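PDB 1V0D: DNA fragmentation factor 40 KDA subunit, which cuts DNA as a caspase-activated nuclease, driving DNA fragmentation and chromatin condensation during apoptosis. Local coordinates for residues S208-G213 with I254-W259; G231-E236 with T311-E316; E236-K241 with I305-K310; R269-T274 with Y291-T296. All coordinates share one frame; numbering follows the deposited sequence.

In the fold
All four contacts lie in the nuclease region, contacts 2 and 3 beside its metal sites. Contact 3 forms part of the zinc site and also holds H308, a ligand of the magnesium ion. Contact 2 shares E236 with it, their centres 10 Å apart, joined by the salt bridge from D234 OD2 to K309 NZ (2.8 Å); its H313 side chain is about 5 Å from the magnesium. Contact 4, further off (V271 side chain about 10 Å from magnesium), touches contact 2 at L315 and T270. Contact 1, its centre about 6 Å from the chain's centre and its F256 side chain about 12 Å from zinc, meets contact 3 through T258 and I305 and contact 4 through Y209 and T296.

Contact 1: S208-G213 with I254-W259; sequences SYFDRG and ILFSTW
F210 and F256 meet ring to ring, the edge of F256 presented to one face of F210 in a T-shaped (edge-to-face) pair. The ring planes stand at 65° and the centroids lie 4.8 Å apart. CE2 of F256 is the leading atom: it sits above the F210 ring toward the rim, 3.3 Å from F210 CE2 and 3.5 Å from F210 CD2. Beside it, F256 CZ follows over the same face, 3.9 Å from F210 CZ and F210 CE1. The two backbones stay well apart, with CA of F210 10.3 Å from CA of F256, and the rings alone bridge the gap. In F256 the CG lies opposite the backbone N (chi1 -162°), which carries the ring toward the 208-213 loop; in F210 it lies opposite the carbonyl carbon instead (chi1 -75°), and the ring extends from the loop with a face turned to its partner. The contact thus joins the loop following helix 186-202 to the segment leading into strand 260-263, the strand that carries the magnesium ligand D262. An alanine in place of F210 removes the face on which the F256 edge rests, and would probably leave a gap there and that ring freer to turn. Around the pair, C163 and R166 of helix 155-175 touch F210, while I244 and the ring of F227 pack against F256. Y247 OH hydrogen-bonds both F210 O and R212 N, fixing the loop backbone next to the ring. I254 and L255, just before F256, pack on I305 of the second subunit.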
# COMPACT_ATOMS: atom_id res chain seq x y z
N SER A 208 13.12 2.52 -17.17
CA SER A 208 14.23 1.58 -17.15
C SER A 208 14.54 1.10 -15.73
O SER A 208 15.00 -0.02 -15.52
CB SER A 208 15.44 2.26 -17.77
OG SER A 208 16.62 1.60 -17.38
N TYR A 209 14.27 1.95 -14.75
CA TYR A 209 14.53 1.59 -13.37
C TYR A 209 13.89 0.28 -12.92
O TYR A 209 14.47 -0.43 -12.10
CB TYR A 209 14.07 2.71 -12.41
CG TYR A 209 14.91 3.96 -12.43
CD1 TYR A 209 16.24 3.93 -12.84
CD2 TYR A 209 14.38 5.18 -12.00
CE1 TYR A 209 17.03 5.09 -12.81
CE2 TYR A 209 15.16 6.34 -11.97
CZ TYR A 209 16.48 6.29 -12.38
OH TYR A 209 17.25 7.42 -12.35
N PHE A 210 12.71 -0.04 -13.43
CA PHE A 210 12.02 -1.26 -13.00
C PHE A 210 12.17 -2.49 -13.87
O PHE A 210 11.80 -3.58 -13.44
CB PHE A 210 10.51 -1.02 -12.84
CG PHE A 210 10.14 -0.25 -11.61
CD1 PHE A 210 11.12 0.25 -10.75
CD2 PHE A 210 8.81 0.01 -11.32
CE1 PHE A 210 10.77 1.00 -9.63
CE2 PHE A 210 8.45 0.75 -10.20
CZ PHE A 210 9.43 1.25 -9.36
N ASP A 211 12.71 -2.35 -15.07
CA ASP A 211 12.81 -3.53 -15.91
C ASP A 211 14.18 -4.21 -15.99
O ASP A 211 15.18 -3.60 -16.38
CB ASP A 211 12.23 -3.23 -17.31
CG ASP A 211 13.25 -3.28 -18.42
OD1 ASP A 211 13.81 -2.22 -18.76
OD2 ASP A 211 13.48 -4.38 -18.97
N ARG A 212 14.21 -5.47 -15.55
CA ARG A 212 15.42 -6.26 -15.59
C ARG A 212 15.79 -6.31 -17.06
O ARG A 212 15.06 -5.81 -17.92
CB ARG A 212 15.16 -7.66 -15.04
CG ARG A 212 13.95 -8.39 -15.64
CD ARG A 212 13.68 -9.73 -14.92
NE ARG A 212 12.64 -10.53 -15.58
CZ ARG A 212 12.11 -11.65 -15.09
NH1 ARG A 212 12.52 -12.13 -13.92
NH2 ARG A 212 11.19 -12.30 -15.78
N GLY A 213 16.92 -6.91 -17.40
CA GLY A 213 17.25 -6.92 -18.81
C GLY A 213 17.48 -5.53 -19.41
O GLY A 213 17.27 -5.32 -20.59
N ILE A 254 1.63 -6.88 -7.44
CA ILE A 254 0.74 -5.93 -6.78
C ILE A 254 1.36 -5.33 -5.51
O ILE A 254 1.18 -4.14 -5.23
CB ILE A 254 -0.60 -6.61 -6.41
CG1 ILE A 254 -1.34 -6.97 -7.70
CG2 ILE A 254 -1.45 -5.71 -5.52
CD1 ILE A 254 -2.54 -7.85 -7.47
N LEU A 255 2.08 -6.15 -4.75
CA LEU A 255 2.71 -5.66 -3.53
C LEU A 255 3.75 -4.59 -3.90
O LEU A 255 3.95 -3.62 -3.16
CB LEU A 255 3.38 -6.81 -2.78
CG LEU A 255 2.40 -7.74 -2.05
CD1 LEU A 255 3.11 -8.98 -1.59
CD2 LEU A 255 1.78 -7.01 -0.87
N PHE A 256 4.38 -4.76 -5.05
CA PHE A 256 5.37 -3.80 -5.49
C PHE A 256 4.72 -2.41 -5.59
O PHE A 256 5.40 -1.39 -5.68
CB PHE A 256 5.93 -4.25 -6.84
CG PHE A 256 7.23 -3.59 -7.20
CD1 PHE A 256 8.33 -3.69 -6.36
CD2 PHE A 256 7.36 -2.87 -8.38
CE1 PHE A 256 9.52 -3.07 -6.69
CE2 PHE A 256 8.55 -2.24 -8.71
CZ PHE A 256 9.63 -2.34 -7.87
N SER A 257 3.39 -2.37 -5.58
CA SER A 257 2.67 -1.10 -5.64
C SER A 257 2.89 -0.36 -4.34
O SER A 257 2.85 0.87 -4.30
CB SER A 257 1.17 -1.33 -5.80
OG SER A 257 0.89 -1.91 -7.05
N THR A 258 3.09 -1.12 -3.26
CA THR A 258 3.30 -0.53 -1.96
C THR A 258 4.73 -0.05 -1.76
O THR A 258 5.00 0.75 -0.87
CB THR A 258 2.93 -1.51 -0.84
OG1 THR A 258 3.79 -2.65 -0.89
CG2 THR A 258 1.48 -1.95 -1.00
N TRP A 259 5.65 -0.55 -2.59
CA TRP A 259 7.04 -0.11 -2.52
C TRP A 259 7.07 1.26 -3.15
O TRP A 259 6.54 1.46 -4.24
CB TRP A 259 7.96 -1.06 -3.27
CG TRP A 259 8.28 -2.26 -2.47
CD1 TRP A 259 7.39 -3.18 -1.99
CD2 TRP A 259 9.58 -2.69 -2.05
NE1 TRP A 259 8.06 -4.16 -1.30
CE2 TRP A 259 9.41 -3.89 -1.32
CE3 TRP A 259 10.87 -2.18 -2.23
CZ2 TRP A 259 10.48 -4.58 -0.76
CZ3 TRP A 259 11.94 -2.87 -1.67
CH2 TRP A 259 11.74 -4.06 -0.95

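Contact 2: G231-E236 with T311-E316; sequences GPFDLE and TTHKLE
The F233 ring lies between H313, stacked on one face, and CB of its own neighbour D234, which is centred over the opposite face 3.7 Å from the plane. F233 and H313 stack face to face, nearly parallel: the planes differ by 4° and the centroids are 3.6 Å apart. H313 CD2 sits closest, 3.4 Å from F233 CG, and H313 CB adds a CH-pi contact over the same face. At the edge of the imidazole, close to its plane, ND1 donates to T311 O (3.1 Å), a bent bond that helps set the ring's rotation. L315 CD2 meets the F233 ring obliquely, 3.4 Å from F233 CE1. F233 is the second residue of a type I beta turn running from P232 to L235, and its chi1 of 86° sets CG between the backbone N and the carbonyl carbon, with the ring turned to the 311-316 loop. H313 belongs to the surroundings of the metal site: its NE2 is hydrogen-bonded to OD2 of D262, a magnesium ligand. An alanine in place of H313 is likely to uncover one face of F233 and deprive D262 OD2 of this partner. D234 OD2 makes a salt bridge to K309 NZ.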
# COMPACT_ATOMS: atom_id res chain seq x y z
N GLY A 231 16.45 0.99 2.50
CA GLY A 231 16.26 1.52 3.85
C GLY A 231 15.68 2.93 3.86
O GLY A 231 15.61 3.57 2.82
N PRO A 232 15.26 3.44 5.02
CA PRO A 232 14.71 4.80 5.01
C PRO A 232 15.69 5.85 4.48
O PRO A 232 16.88 5.59 4.34
CB PRO A 232 14.30 5.03 6.47
CG PRO A 232 15.19 4.10 7.23
CD PRO A 232 15.22 2.87 6.38
N PHE A 233 15.17 7.04 4.19
CA PHE A 233 15.96 8.14 3.64
C PHE A 233 17.14 8.58 4.51
O PHE A 233 18.19 8.96 3.99
CB PHE A 233 15.07 9.36 3.40
CG PHE A 233 14.89 10.23 4.60
CD1 PHE A 233 15.69 11.35 4.79
CD2 PHE A 233 13.92 9.94 5.56
CE1 PHE A 233 15.53 12.17 5.91
CE2 PHE A 233 13.75 10.75 6.68
CZ PHE A 233 14.55 11.87 6.86
N ASP A 234 16.96 8.52 5.83
CA ASP A 234 18.00 8.92 6.77
C ASP A 234 18.92 7.79 7.22
O ASP A 234 19.58 7.91 8.25
CB ASP A 234 17.35 9.58 7.98
CG ASP A 234 16.42 8.63 8.72
OD1 ASP A 234 16.28 7.46 8.29
OD2 ASP A 234 15.83 9.06 9.74
N LEU A 235 18.96 6.70 6.48
CA LEU A 235 19.85 5.58 6.82
C LEU A 235 20.56 5.07 5.58
O LEU A 235 20.13 5.32 4.45
CB LEU A 235 19.08 4.43 7.47
CG LEU A 235 18.56 4.65 8.90
CD1 LEU A 235 18.14 3.30 9.47
CD2 LEU A 235 19.65 5.26 9.77
N GLU A 236 21.66 4.36 5.80
CA GLU A 236 22.47 3.83 4.71
C GLU A 236 21.90 2.57 4.05
O GLU A 236 22.00 2.41 2.83
CB GLU A 236 23.90 3.56 5.22
N THR A 311 7.53 11.10 7.80
CA THR A 311 7.86 12.26 8.62
C THR A 311 8.66 13.21 7.75
O THR A 311 9.07 12.85 6.64
CB THR A 311 8.74 11.88 9.80
OG1 THR A 311 8.27 10.65 10.36
CG2 THR A 311 8.69 12.97 10.87
N THR A 312 8.89 14.41 8.24
CA THR A 312 9.64 15.39 7.48
C THR A 312 11.09 14.98 7.33
O THR A 312 11.70 14.52 8.29
CB THR A 312 9.62 16.76 8.15
OG1 THR A 312 8.27 17.13 8.44
CG2 THR A 312 10.22 17.81 7.23
N HIS A 313 11.61 15.12 6.12
CA HIS A 313 13.01 14.83 5.82
C HIS A 313 13.57 16.24 6.05
O HIS A 313 13.29 17.15 5.27
CB HIS A 313 13.20 14.44 4.35
CG HIS A 313 12.55 13.15 3.97
ND1 HIS A 313 11.50 12.59 4.68
CD2 HIS A 313 12.77 12.31 2.93
CE1 HIS A 313 11.12 11.47 4.10
NE2 HIS A 313 11.87 11.28 3.03
N LYS A 314 14.32 16.43 7.12
CA LYS A 314 14.84 17.76 7.42
C LYS A 314 15.99 18.21 6.50
O LYS A 314 16.94 18.86 6.95
CB LYS A 314 15.27 17.81 8.89
N LEU A 315 15.90 17.88 5.22
CA LEU A 315 16.93 18.26 4.26
C LEU A 315 16.55 19.48 3.43
O LEU A 315 15.38 19.86 3.37
CB LEU A 315 17.24 17.10 3.31
CG LEU A 315 17.81 15.76 3.79
CD1 LEU A 315 18.86 15.99 4.85
CD2 LEU A 315 16.70 14.90 4.32
N GLU A 316 17.55 20.08 2.79
CA GLU A 316 17.37 21.26 1.94
C GLU A 316 18.19 21.12 0.65
O GLU A 316 19.08 20.28 0.56
CB GLU A 316 17.81 22.52 2.68
CG GLU A 316 16.71 23.26 3.41
CD GLU A 316 17.18 24.62 3.93
OE1 GLU A 316 18.07 24.63 4.81
OE2 GLU A 316 16.66 25.66 3.47

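Contact 3: E236-K241 with I305-K310; sequences ESCLSK and IACHKK. With ZN (zinc ion), chain B.
A zinc site of three cysteines and one histidine, probably structural, brings C238 and C307 together, their sulfurs held on one metal ion. C238 SG lies 2.3 Å from the zinc and C307 SG 2.2 Å from it, while the two SG atoms are 4.0 Å apart, too far for a disulfide. The S-Zn-S angle is about 122°, somewhat wider than a regular tetrahedron would give. The cysteines reach the ion by different torsions. C238 has its SG opposite the backbone N (chi1 174°), whereas C307 turns its SG away from the carbonyl carbon and beside the N (chi1 -68°). Bonded to zinc, the sulfurs are probably thiolates. C229 SG and H242 ND1 complete the set of four ligands. Three of them come from the connection between strands 227-228 and 243-244, and C307 from the loop after strand 300-303, so the metal ties this two-stranded hairpin to the segment that bears H308. H308, the very next residue, is a ligand of the magnesium ion together with D262, in keeping with the His-Me finger clan to which the nuclease family belongs. The C307 side chain is about 11 Å from that ion. Just ahead of the zinc ligand, A306 O accepts a hydrogen bond from R250 NH2 of the second subunit.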
# COMPACT_ATOMS: atom_id res chain seq x y z
N GLU A 236 21.66 4.36 5.80
CA GLU A 236 22.47 3.83 4.71
C GLU A 236 21.90 2.57 4.05
O GLU A 236 22.00 2.41 2.83
CB GLU A 236 23.90 3.56 5.22
N SER A 237 21.29 1.70 4.85
CA SER A 237 20.73 0.46 4.32
C SER A 237 19.48 -0.01 5.06
O SER A 237 19.13 0.55 6.11
CB SER A 237 21.79 -0.64 4.38
OG SER A 237 22.29 -0.75 5.71
N CYS A 238 18.81 -1.03 4.53
CA CYS A 238 17.59 -1.56 5.15
C CYS A 238 17.93 -2.55 6.24
O CYS A 238 18.42 -3.65 5.98
CB CYS A 238 16.71 -2.25 4.10
SG CYS A 238 15.24 -3.11 4.76
N LEU A 239 17.66 -2.17 7.48
CA LEU A 239 17.95 -3.04 8.62
C LEU A 239 17.16 -4.34 8.60
O LEU A 239 17.62 -5.34 9.14
CB LEU A 239 17.69 -2.28 9.92
CG LEU A 239 18.57 -1.03 10.05
CD1 LEU A 239 18.02 -0.11 11.14
CD2 LEU A 239 20.02 -1.46 10.31
N SER A 240 15.98 -4.33 8.00
CA SER A 240 15.14 -5.52 7.94
C SER A 240 15.52 -6.39 6.74
O SER A 240 15.20 -7.57 6.69
CB SER A 240 13.67 -5.13 7.84
OG SER A 240 13.32 -4.20 8.85
N LYS A 241 16.23 -5.78 5.79
CA LYS A 241 16.67 -6.46 4.58
C LYS A 241 15.51 -6.90 3.69
O LYS A 241 15.44 -8.06 3.29
CB LYS A 241 17.54 -7.65 4.95
CG LYS A 241 18.83 -7.25 5.61
CD LYS A 241 19.80 -8.41 5.64
CE LYS A 241 21.13 -8.00 6.24
NZ LYS A 241 22.05 -9.17 6.28
N ILE A 305 7.41 -0.37 2.17
CA ILE A 305 6.55 0.54 2.92
C ILE A 305 6.94 0.76 4.39
O ILE A 305 6.69 1.83 4.95
CB ILE A 305 5.07 0.08 2.84
CG1 ILE A 305 4.17 1.14 3.48
CG2 ILE A 305 4.90 -1.29 3.49
CD1 ILE A 305 2.72 0.83 3.39
N ALA A 306 7.57 -0.23 5.00
CA ALA A 306 7.97 -0.11 6.40
C ALA A 306 9.20 0.80 6.58
O ALA A 306 9.57 1.16 7.70
CB ALA A 306 8.26 -1.51 6.98
N CYS A 307 9.83 1.15 5.46
CA CYS A 307 11.01 2.00 5.47
C CYS A 307 10.71 3.29 4.75
O CYS A 307 11.61 3.92 4.20
CB CYS A 307 12.20 1.32 4.79
SG CYS A 307 12.82 -0.09 5.70
N HIS A 308 9.44 3.68 4.71
CA HIS A 308 9.07 4.93 4.08
C HIS A 308 8.63 5.83 5.20
O HIS A 308 7.47 5.82 5.59
CB HIS A 308 7.90 4.76 3.11
CG HIS A 308 7.57 6.01 2.34
ND1 HIS A 308 6.43 6.13 1.57
CD2 HIS A 308 8.25 7.17 2.18
CE1 HIS A 308 6.43 7.31 0.97
NE2 HIS A 308 7.53 7.96 1.33
N LYS A 309 9.57 6.59 5.76
CA LYS A 309 9.22 7.50 6.82
C LYS A 309 8.42 8.62 6.19
O LYS A 309 8.89 9.29 5.27
CB LYS A 309 10.47 8.03 7.51
CG LYS A 309 11.24 6.94 8.23
CD LYS A 309 12.44 7.47 9.01
CE LYS A 309 13.18 6.31 9.67
NZ LYS A 309 14.42 6.72 10.39
N LYS A 310 7.19 8.80 6.66
CA LYS A 310 6.31 9.84 6.15
C LYS A 310 6.52 11.11 6.95
O LYS A 310 5.77 12.08 6.79
CB LYS A 310 4.86 9.39 6.26
CG LYS A 310 4.43 8.39 5.19
CD LYS A 310 4.38 9.06 3.82
CE LYS A 310 3.66 8.18 2.80
NZ LYS A 310 3.51 8.85 1.46
ZN ZN B . 13.43 -1.72 4.31

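Contact 4: R269-T274 with Y291-T296; sequences RTVVPT and YSLLFT
V271 and L294 slide past one another in opposite directions, with V271 CG1 lying alongside the leucine's branch, 3.7 Å from both L294 CG and L294 CD2. V271 CG1 has its place opposite the backbone N (chi1 -177°), which points this methyl across the helix interface. L293 approaches V271 at a slant and uses CB, 3.9 Å from V271 CG1, while V271 CG2 meets the same CB at 4.1 Å; both methyls of the valine face this one carbon. V272 comes in at about a right angle to L294: V272 CG2 touches L294 CD2 at 3.9 Å. That one leucine methyl is thus shared by both valines. The interface is wholly apolar, with no hydrogen bond between the segments. The axes of segments 269-274 and 291-295 pass 10.2 Å apart and their directions differ by 140°, so the two run roughly antiparallel, with the CA atoms of V271 and L293 nearest, 7.1 Å apart. Helix 267-281 has a wider pi-type turn at 269-271 and a kink at P273, whose N has no hydrogen to give to the preceding turn. Across the kink, T270 O, one turn back, accepts from both the N and the OG1 of T274, which reach it from opposite faces of its plane. V272 also packs on Y189 of helix 186-202, and L294 on M196 of that helix; V174 of helix 155-175 touches both side chains. L294 O is hydrogen-bonded to H263 NE2, joining the end of helix 287-295 to strand 260-263.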
# COMPACT_ATOMS: atom_id res chain seq x y z
N ARG A 269 7.41 19.18 -0.40
CA ARG A 269 7.78 19.96 0.76
C ARG A 269 8.92 20.96 0.48
O ARG A 269 8.81 22.11 0.89
CB ARG A 269 8.17 18.99 1.88
CG ARG A 269 8.29 19.60 3.27
CD ARG A 269 6.93 19.98 3.83
NE ARG A 269 7.00 20.34 5.25
CZ ARG A 269 6.02 20.94 5.93
NH1 ARG A 269 4.88 21.26 5.32
NH2 ARG A 269 6.18 21.21 7.22
N THR A 270 9.97 20.53 -0.23
CA THR A 270 11.13 21.40 -0.50
C THR A 270 11.66 21.64 -1.92
O THR A 270 11.95 22.79 -2.29
CB THR A 270 12.32 20.95 0.35
OG1 THR A 270 12.27 19.53 0.52
CG2 THR A 270 12.29 21.60 1.72
N VAL A 271 11.80 20.60 -2.73
CA VAL A 271 12.33 20.81 -4.08
C VAL A 271 11.49 21.69 -5.00
O VAL A 271 12.00 22.66 -5.57
CB VAL A 271 12.57 19.47 -4.82
CG1 VAL A 271 13.18 19.74 -6.17
CG2 VAL A 271 13.49 18.57 -4.01
N VAL A 272 10.21 21.37 -5.17
CA VAL A 272 9.36 22.17 -6.06
C VAL A 272 9.36 23.63 -5.64
O VAL A 272 9.71 24.50 -6.43
CB VAL A 272 7.91 21.61 -6.11
CG1 VAL A 272 6.96 22.61 -6.77
CG2 VAL A 272 7.91 20.30 -6.91
N PRO A 273 8.97 23.92 -4.39
CA PRO A 273 8.96 25.32 -3.94
C PRO A 273 10.32 26.02 -4.12
O PRO A 273 10.37 27.17 -4.55
CB PRO A 273 8.50 25.21 -2.49
CG PRO A 273 8.96 23.87 -2.09
CD PRO A 273 8.65 23.02 -3.29
N THR A 274 11.42 25.33 -3.80
CA THR A 274 12.74 25.94 -4.00
C THR A 274 12.90 26.26 -5.49
O THR A 274 13.45 27.30 -5.86
CB THR A 274 13.86 24.98 -3.61
OG1 THR A 274 13.86 24.80 -2.19
CG2 THR A 274 15.18 25.54 -4.03
N TYR A 291 16.07 18.73 -11.93
CA TYR A 291 15.66 17.55 -12.66
C TYR A 291 16.16 16.34 -11.86
O TYR A 291 15.38 15.46 -11.50
CB TYR A 291 16.29 17.57 -14.05
CG TYR A 291 16.03 16.33 -14.85
CD1 TYR A 291 14.81 16.14 -15.50
CD2 TYR A 291 17.00 15.33 -14.95
CE1 TYR A 291 14.57 14.98 -16.25
CE2 TYR A 291 16.76 14.17 -15.68
CZ TYR A 291 15.55 14.01 -16.33
OH TYR A 291 15.32 12.86 -17.05
N SER A 292 17.45 16.32 -11.57
CA SER A 292 18.04 15.23 -10.80
C SER A 292 17.21 14.95 -9.57
O SER A 292 16.81 13.81 -9.31
CB SER A 292 19.43 15.62 -10.32
OG SER A 292 20.28 15.85 -11.42
N LEU A 293 16.96 16.01 -8.81
CA LEU A 293 16.20 15.93 -7.58
C LEU A 293 14.80 15.39 -7.76
O LEU A 293 14.34 14.55 -6.98
CB LEU A 293 16.12 17.33 -6.92
CG LEU A 293 17.18 17.75 -5.88
CD1 LEU A 293 18.46 16.94 -6.03
CD2 LEU A 293 17.46 19.23 -6.03
N LEU A 294 14.12 15.86 -8.80
CA LEU A 294 12.74 15.46 -9.04
C LEU A 294 12.49 14.12 -9.70
O LEU A 294 11.52 13.46 -9.36
CB LEU A 294 12.04 16.57 -9.86
CG LEU A 294 11.94 17.95 -9.20
CD1 LEU A 294 11.80 19.04 -10.22
CD2 LEU A 294 10.77 17.97 -8.27
N PHE A 295 13.37 13.68 -10.60
CA PHE A 295 13.09 12.43 -11.32
C PHE A 295 14.15 11.36 -11.40
O PHE A 295 13.93 10.33 -12.03
CB PHE A 295 12.70 12.76 -12.77
CG PHE A 295 11.82 13.97 -12.92
CD1 PHE A 295 12.32 15.15 -13.47
CD2 PHE A 295 10.47 13.94 -12.52
CE1 PHE A 295 11.50 16.27 -13.64
CE2 PHE A 295 9.64 15.05 -12.69
CZ PHE A 295 10.16 16.22 -13.25
N THR A 296 15.30 11.57 -10.77
CA THR A 296 16.41 10.62 -10.88
C THR A 296 16.70 9.83 -9.61
O THR A 296 16.34 10.25 -8.51
CB THR A 296 17.68 11.38 -11.30
OG1 THR A 296 17.41 12.06 -12.53
CG2 THR A 296 18.85 10.44 -11.52